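Local atomic coordinates of ATP12 ATPase (Paracoccus denitrificans, PDB entry 2R31), a protein that probably acts as a chaperone in the assembly of F1-ATPase. Residues P193-L198 with A225-S230; H170-L175 with L183-G188. All blocks are in the same frame, centred on the assembly; numbering follows the deposited sequence. Where two conformers were deposited one is given.

Contact 1: P193-L198 with A225-S230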
ATOM      1  N   PRO A 193       6.405   1.003   8.899  1.00  8.09           N
ATOM      2  CA  PRO A 193       6.250   0.589  10.306  1.00  8.56           C
ATOM      3  C   PRO A 193       5.686   1.692  11.184  1.00  7.89           C
ATOM      4  O   PRO A 193       4.880   1.460  12.096  1.00  8.50           O
ATOM      5  CB  PRO A 193       7.663   0.138  10.696  1.00 11.56           C
ATOM      6  CG  PRO A 193       8.310  -0.242   9.413  1.00 13.73           C
ATOM      7  CD  PRO A 193       7.745   0.678   8.380  1.00  9.26           C
ATOM      8  N   THR A 194       6.102   2.950  10.932  1.00  7.73           N
ATOM      9  CA  THR A 194       5.568   4.077  11.675  1.00  7.47           C
ATOM     10  C   THR A 194       4.092   4.316  11.356  1.00  7.12           C
ATOM     11  O   THR A 194       3.268   4.525  12.272  1.00  7.83           O
ATOM     12  CB  THR A 194       6.414   5.332  11.410  1.00  7.62           C
ATOM     13  OG1 THR A 194       7.755   5.073  11.816  1.00  9.68           O
ATOM     14  CG2 THR A 194       5.871   6.542  12.121  1.00  9.90           C
ATOM     15  N   ALA A 195       3.723   4.265  10.077  1.00  6.70           N
ATOM     16  CA  ALA A 195       2.342   4.400   9.703  1.00  7.00           C
ATOM     17  C   ALA A 195       1.458   3.332  10.387  1.00  6.49           C
ATOM     18  O   ALA A 195       0.382   3.592  10.885  1.00  7.75           O
ATOM     19  CB  ALA A 195       2.169   4.275   8.197  1.00  7.17           C
ATOM     20  N   HIS A 196       1.976   2.088  10.387  1.00  7.31           N
ATOM     21  CA  HIS A 196       1.250   0.981  11.034  1.00  7.59           C
ATOM     22  C   HIS A 196       1.038   1.254  12.523  1.00  8.12           C
ATOM     23  O   HIS A 196      -0.092   1.161  13.050  1.00  8.50           O
ATOM     24  CB  HIS A 196       2.046  -0.306  10.805  1.00  8.94           C
ATOM     25  CG  HIS A 196       1.431  -1.483  11.484  1.00  9.45           C
ATOM     26  ND1 HIS A 196       0.236  -2.029  11.119  1.00 12.99           N
ATOM     27  CD2 HIS A 196       1.953  -2.158  12.549  1.00  9.98           C
ATOM     28  CE1 HIS A 196       0.041  -3.084  11.941  1.00 12.78           C
ATOM     29  NE2 HIS A 196       1.029  -3.172  12.788  1.00 12.38           N
ATOM     30  N   ALA A 197       2.103   1.646  13.222  1.00  7.93           N
ATOM     31  CA  ALA A 197       1.988   1.955  14.646  1.00  8.82           C
ATOM     32  C   ALA A 197       0.985   3.083  14.877  1.00  8.36           C
ATOM     33  O   ALA A 197       0.100   2.989  15.787  1.00  9.94           O
ATOM     34  CB  ALA A 197       3.352   2.268  15.214  1.00  9.98           C
ATOM     35  N   LEU A 198       1.076   4.147  14.098  1.00  7.74           N
ATOM     36  CA  LEU A 198       0.146   5.275  14.275  1.00  8.12           C
ATOM     37  C   LEU A 198      -1.293   4.837  14.093  1.00  8.41           C
ATOM     38  O   LEU A 198      -2.201   5.315  14.761  1.00  9.67           O
ATOM     39  CB  LEU A 198       0.466   6.427  13.318  1.00  8.33           C
ATOM     40  CG  LEU A 198       1.741   7.170  13.613  1.00  8.60           C
ATOM     41  CD1 LEU A 198       2.026   8.166  12.490  1.00 10.38           C
ATOM     42  CD2 LEU A 198       1.668   7.901  14.958  1.00 11.18           C
ATOM     43  N   ALA A 225       3.466  -6.521   7.590  1.00 10.97           N
ATOM     44  CA  ALA A 225       4.268  -7.075   6.502  1.00  9.67           C
ATOM     45  C   ALA A 225       3.672  -6.685   5.159  1.00  8.39           C
ATOM     46  O   ALA A 225       4.414  -6.398   4.214  1.00  7.93           O
ATOM     47  CB  ALA A 225       4.362  -8.609   6.645  1.00 12.69           C
ATOM     48  N   ALA A 226       2.342  -6.661   5.063  1.00  8.80           N
ATOM     49  CA  ALA A 226       1.688  -6.224   3.842  1.00  7.92           C
ATOM     50  C   ALA A 226       2.042  -4.780   3.519  1.00  7.30           C
ATOM     51  O   ALA A 226       2.285  -4.409   2.350  1.00  7.38           O
ATOM     52  CB  ALA A 226       0.175  -6.392   3.940  1.00  9.75           C
ATOM     53  N   MET A 227       2.054  -3.922   4.525  1.00  7.65           N
ATOM     54  CA  MET A 227       2.386  -2.507   4.308  0.84  6.99           C
ATOM     55  C   MET A 227       3.857  -2.379   3.915  1.00  6.28           C
ATOM     56  O   MET A 227       4.198  -1.558   3.043  1.00  6.66           O
ATOM     57  CB  MET A 227       2.031  -1.677   5.532  0.84  6.53           C
ATOM     58  CG  MET A 227       0.530  -1.582   5.777  0.84  6.87           C
ATOM     59  SD  MET A 227       0.080  -0.778   7.324  0.84  8.02           S
ATOM     60  CE  MET A 227       0.597   0.925   7.034  0.84  9.84           C
ATOM     61  N   ARG A 228       4.763  -3.176   4.509  1.00  6.88           N
ATOM     62  CA  ARG A 228       6.158  -3.191   4.085  0.53  6.65           C
ATOM     63  C   ARG A 228       6.284  -3.602   2.626  1.00  5.73           C
ATOM     64  O   ARG A 228       7.114  -3.081   1.875  1.00  6.40           O
ATOM     65  CB  ARG A 228       7.024  -4.112   4.965  0.53  7.95           C
ATOM     66  CG  ARG A 228       7.272  -3.622   6.405  0.53  9.48           C
ATOM     67  CD  ARG A 228       8.232  -4.596   7.103  0.53 14.13           C
ATOM     68  NE  ARG A 228       8.267  -4.512   8.545  0.53 14.98           N
ATOM     69  CZ  ARG A 228       9.046  -3.660   9.212  0.53 17.01           C
ATOM     70  NH1 ARG A 228       9.777  -2.870   8.408  0.53 17.53           N
ATOM     71  NH2 ARG A 228       9.122  -3.531  10.540  0.53 16.82           N
ATOM     72  N   ASP A 229       5.476  -4.573   2.196  1.00  6.01           N
ATOM     73  CA  ASP A 229       5.515  -5.015   0.784  1.00  6.06           C
ATOM     74  C   ASP A 229       5.065  -3.893  -0.141  1.00  5.73           C
ATOM     75  O   ASP A 229       5.665  -3.691  -1.192  1.00  6.40           O
ATOM     76  CB  ASP A 229       4.674  -6.260   0.618  1.00  6.54           C
ATOM     77  CG  ASP A 229       5.310  -7.565   1.101  1.00  7.00           C
ATOM     78  OD1 ASP A 229       6.562  -7.625   1.206  1.00  8.22           O
ATOM     79  OD2 ASP A 229       4.535  -8.528   1.362  1.00  8.25           O
ATOM     80  N   SER A 230       4.016  -3.147   0.234  1.00  5.67           N
ATOM     81  CA  SER A 230       3.599  -2.031  -0.603  1.00  6.04           C
ATOM     82  C   SER A 230       4.617  -0.923  -0.672  1.00  5.25           C
ATOM     83  O   SER A 230       4.867  -0.342  -1.734  1.00  5.56           O
ATOM     84  CB  SER A 230       2.238  -1.498  -0.096  1.00  7.37           C
ATOM     85  OG  SER A 230       1.186  -2.386  -0.282  1.00 12.41           O
TER

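Contact 2: H170-L175 with L183-G188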
ATOM      1  N   HIS A 170      -2.181   1.851  -2.742  1.00  5.81           N
ATOM      2  CA  HIS A 170      -3.468   1.276  -2.400  1.00  5.93           C
ATOM      3  C   HIS A 170      -3.523   0.725  -0.984  1.00  6.03           C
ATOM      4  O   HIS A 170      -4.362   1.191  -0.180  1.00  6.64           O
ATOM      5  CB  HIS A 170      -3.834   0.219  -3.463  1.00  6.66           C
ATOM      6  CG  HIS A 170      -5.190  -0.361  -3.284  1.00  7.29           C
ATOM      7  ND1 HIS A 170      -5.464  -1.311  -2.333  1.00  8.43           N
ATOM      8  CD2 HIS A 170      -6.354  -0.131  -3.883  1.00  9.87           C
ATOM      9  CE1 HIS A 170      -6.794  -1.607  -2.428  1.00  9.90           C
ATOM     10  NE2 HIS A 170      -7.380  -0.907  -3.379  1.00 10.84           N
ATOM     11  N   ASP A 171      -2.730  -0.279  -0.671  1.00  5.97           N
ATOM     12  CA  ASP A 171      -2.847  -0.920   0.663  1.00  6.21           C
ATOM     13  C   ASP A 171      -2.329  -0.035   1.784  1.00  5.74           C
ATOM     14  O   ASP A 171      -2.732  -0.170   2.938  1.00  6.46           O
ATOM     15  CB  ASP A 171      -2.140  -2.264   0.682  1.00  7.44           C
ATOM     16  CG  ASP A 171      -2.814  -3.340  -0.119  1.00  9.18           C
ATOM     17  OD1 ASP A 171      -3.895  -3.112  -0.703  1.00 11.04           O
ATOM     18  OD2 ASP A 171      -2.217  -4.444  -0.119  1.00 13.16           O
ATOM     19  N   LEU A 172      -1.402   0.885   1.467  1.00  5.46           N
ATOM     20  CA  LEU A 172      -0.934   1.868   2.440  1.00  5.58           C
ATOM     21  C   LEU A 172      -2.045   2.809   2.887  1.00  5.57           C
ATOM     22  O   LEU A 172      -1.940   3.406   3.960  1.00  6.98           O
ATOM     23  CB  LEU A 172       0.268   2.637   1.875  1.00  5.54           C
ATOM     24  CG  LEU A 172       1.509   1.803   1.660  1.00  5.93           C
ATOM     25  CD1 LEU A 172       2.526   2.595   0.815  1.00  7.21           C
ATOM     26  CD2 LEU A 172       2.130   1.300   2.932  1.00  7.74           C
ATOM     27  N   VAL A 173      -3.103   2.934   2.090  1.00  5.17           N
ATOM     28  CA  VAL A 173      -4.294   3.679   2.437  1.00  5.21           C
ATOM     29  C   VAL A 173      -5.358   2.777   3.050  1.00  5.34           C
ATOM     30  O   VAL A 173      -5.899   3.041   4.106  1.00  6.12           O
ATOM     31  CB  VAL A 173      -4.881   4.422   1.206  1.00  5.44           C
ATOM     32  CG1 VAL A 173      -6.219   5.065   1.504  1.00  6.21           C
ATOM     33  CG2 VAL A 173      -3.862   5.449   0.713  1.00  6.26           C
ATOM     34  N   THR A 174      -5.709   1.686   2.331  1.00  6.11           N
ATOM     35  CA  THR A 174      -6.886   0.913   2.727  1.00  7.17           C
ATOM     36  C   THR A 174      -6.680   0.111   3.969  1.00  7.42           C
ATOM     37  O   THR A 174      -7.650  -0.081   4.758  1.00  8.73           O
ATOM     38  CB  THR A 174      -7.401   0.022   1.567  1.00  8.45           C
ATOM     39  OG1 THR A 174      -6.362  -0.905   1.251  1.00  8.70           O
ATOM     40  CG2 THR A 174      -7.738   0.825   0.339  1.00  9.18           C
ATOM     41  N   LEU A 175      -5.498  -0.417   4.223  0.66  6.94           N
ATOM     42  CA  LEU A 175      -5.345  -1.274   5.392  0.66  8.50           C
ATOM     43  C   LEU A 175      -5.410  -0.435   6.667  0.66  7.70           C
ATOM     44  O   LEU A 175      -6.214  -0.767   7.572  0.66  9.66           O
ATOM     45  CB  LEU A 175      -4.136  -2.201   5.225  0.66  9.80           C
ATOM     46  CG  LEU A 175      -4.088  -3.019   3.914  0.66  8.96           C
ATOM     47  CD1 LEU A 175      -2.829  -3.870   3.873  0.66 10.56           C
ATOM     48  CD2 LEU A 175      -5.333  -3.870   3.686  0.66 13.19           C
ATOM     49  N   LEU A 183      -0.190   8.593   1.969  1.00  5.64           N
ATOM     50  CA  LEU A 183       0.593   9.628   1.304  1.00  5.47           C
ATOM     51  C   LEU A 183       1.881   9.930   2.072  1.00  5.60           C
ATOM     52  O   LEU A 183       2.922  10.176   1.467  1.00  6.34           O
ATOM     53  CB  LEU A 183      -0.215  10.912   1.097  1.00  5.99           C
ATOM     54  CG  LEU A 183      -1.375  10.781   0.105  1.00  6.05           C
ATOM     55  CD1 LEU A 183      -2.177  12.063   0.092  1.00  7.30           C
ATOM     56  CD2 LEU A 183      -0.914  10.427  -1.273  1.00  7.04           C
ATOM     57  N   ALA A 184       1.825   9.919   3.413  1.00  5.71           N
ATOM     58  CA  ALA A 184       3.028  10.204   4.189  1.00  6.03           C
ATOM     59  C   ALA A 184       4.089   9.161   3.957  1.00  6.03           C
ATOM     60  O   ALA A 184       5.293   9.492   3.978  1.00  6.97           O
ATOM     61  CB  ALA A 184       2.664  10.319   5.660  1.00  6.82           C
ATOM     62  N   VAL A 185       3.721   7.905   3.709  1.00  5.88           N
ATOM     63  CA  VAL A 185       4.707   6.874   3.397  1.00  6.02           C
ATOM     64  C   VAL A 185       5.296   7.153   2.013  1.00  6.01           C
ATOM     65  O   VAL A 185       6.518   7.211   1.829  1.00  7.93           O
ATOM     66  CB  VAL A 185       4.124   5.466   3.509  1.00  5.92           C
ATOM     67  CG1 VAL A 185       5.143   4.442   2.980  1.00  6.68           C
ATOM     68  CG2 VAL A 185       3.725   5.165   4.935  1.00  6.43           C
ATOM     69  N   ILE A 186       4.459   7.290   0.977  1.00  5.80           N
ATOM     70  CA  ILE A 186       5.019   7.409  -0.370  1.00  6.27           C
ATOM     71  C   ILE A 186       5.769   8.727  -0.558  1.00  6.77           C
ATOM     72  O   ILE A 186       6.675   8.797  -1.399  1.00  7.77           O
ATOM     73  CB  ILE A 186       3.959   7.177  -1.470  1.00  6.25           C
ATOM     74  CG1 ILE A 186       2.880   8.212  -1.537  1.00  6.62           C
ATOM     75  CG2 ILE A 186       3.396   5.752  -1.368  1.00  6.62           C
ATOM     76  CD1 ILE A 186       2.166   8.299  -2.884  1.00  7.48           C
ATOM     77  N   ARG A 187       5.417   9.767   0.212  1.00  6.65           N
ATOM     78  CA  ARG A 187       6.094  11.085   0.130  1.00  7.94           C
ATOM     79  C   ARG A 187       7.261  11.183   1.103  1.00  9.16           C
ATOM     80  O   ARG A 187       7.897  12.260   1.141  1.00 12.15           O
ATOM     81  CB  ARG A 187       5.100  12.220   0.272  1.00  8.91           C
ATOM     82  CG  ARG A 187       4.024  12.258  -0.800  1.00  8.43           C
ATOM     83  CD  ARG A 187       4.497  12.070  -2.211  1.00  8.89           C
ATOM     84  NE  ARG A 187       3.497  12.358  -3.217  1.00  9.45           N
ATOM     85  CZ  ARG A 187       3.623  12.020  -4.491  1.00  9.32           C
ATOM     86  NH1 ARG A 187       2.681  12.425  -5.357  1.00 10.57           N
ATOM     87  NH2 ARG A 187       4.649  11.294  -4.921  1.00  9.34           N
ATOM     88  N   GLY A 188       7.579  10.154   1.852  1.00  9.07           N
ATOM     89  CA  GLY A 188       8.782  10.133   2.658  1.00 10.44           C
ATOM     90  C   GLY A 188       8.725  10.810   3.995  1.00  9.65           C
ATOM     91  O   GLY A 188       9.774  10.946   4.614  1.00 14.61           O
TER

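Contact 1: P193-L198 with A225-S230
M227 of helix 214-236 reaches across to H196 and A195 of helix 192-199, in a helix-helix packing that is antiparallel but well off strictly so: the axes of segments 193-198 and 225-230 make 141° and approach to 9.6 Å. M227 and R228 were each deposited in two conformers, so the contacts described hold for one of them and are to that extent doubtful. The M227 chain runs out extended as far as SD and then bends at its last torsion (chi3 68°), which turns CE in against the other helix. CE lies 3.8 Å from the backbone N of H196 and 3.9 Å from CB of A195; alanine has no bulk beyond CB to keep the methyl off. SD sits 4.0 Å from ND1 of H196, an oblique sulfur-aromatic contact. H196 also packs on A220 and L224 of helix 214-236, and M227 touches L172 of helix 163-174.

The next residue, R228, lies at the exposed edge of the contact. Its aliphatic part is extended, and its charged end meets P193, a proline placed in the first turn of its helix, where a missing N-H costs little. The pyrrolidine comes over one guanidinium face, with CG of P193 3.5 Å from CZ of R228.

Contact 2: H170-L175 with L183-G188
A single methyl group, CD1 of L172, makes both of the close approaches in this contact, wedged against two branched side chains, V185 and I186. It lies 3.9 Å from CG1 of V185 and equally 3.9 Å from CG2 of I186. L172 meets V185 at about a right angle and I186 more obliquely. The V185 branch that touches is the one directed opposite the backbone N (chi1 172°). In I186, CG1 lies between the backbone N and the carbonyl carbon (chi1 66°), which leaves CG2 to meet L172; the side chain also packs on W234 of helix 214-236. The beta-branched pair presents methyls close to its backbone, a firm apolar wall for the leucine fork.

The segments belong to consecutive helices, 163-174 and 179-186, joined by a short loop in the largely helical C-terminal half of the chain. The second helix ends in a Schellman motif at G188, whose positive phi is easy for glycine; one of the motif's two bonds back into the last turn runs from N of G188 to O of V185, 3.1 Å.

On the side of the first helix turned from the second, ND1 of H170 donates to OD1 of D171 at 2.9 Å, in the ring plane but on the anti side of the carboxylate, which helps to fix the rotation of the imidazole. One face of that ring is packed by CG2 of T174, whose OG1 donates to O of H170 at 3.2 Å from above the carbonyl plane.

Both contacts are buried near the centre of the chain, their centres about 9 Å apart, and they follow each other in sequence: 170-188 closes before 193-230 opens. Contact 2 is purely aliphatic and all its touching residues are buried. Contact 1 is mixed, with sulfur and an aromatic inside and a charged arginine at the exposed edge. They share no helix but meet directly. CB of A195 packs 3.7 Å from CG2 of V185, and CD2 of L172 lies 3.5 Å from the backbone O of M227, while S230 rests on L172 and D171. Thus L172 packs with one methyl inside contact 2 and with the other against helix 214-236.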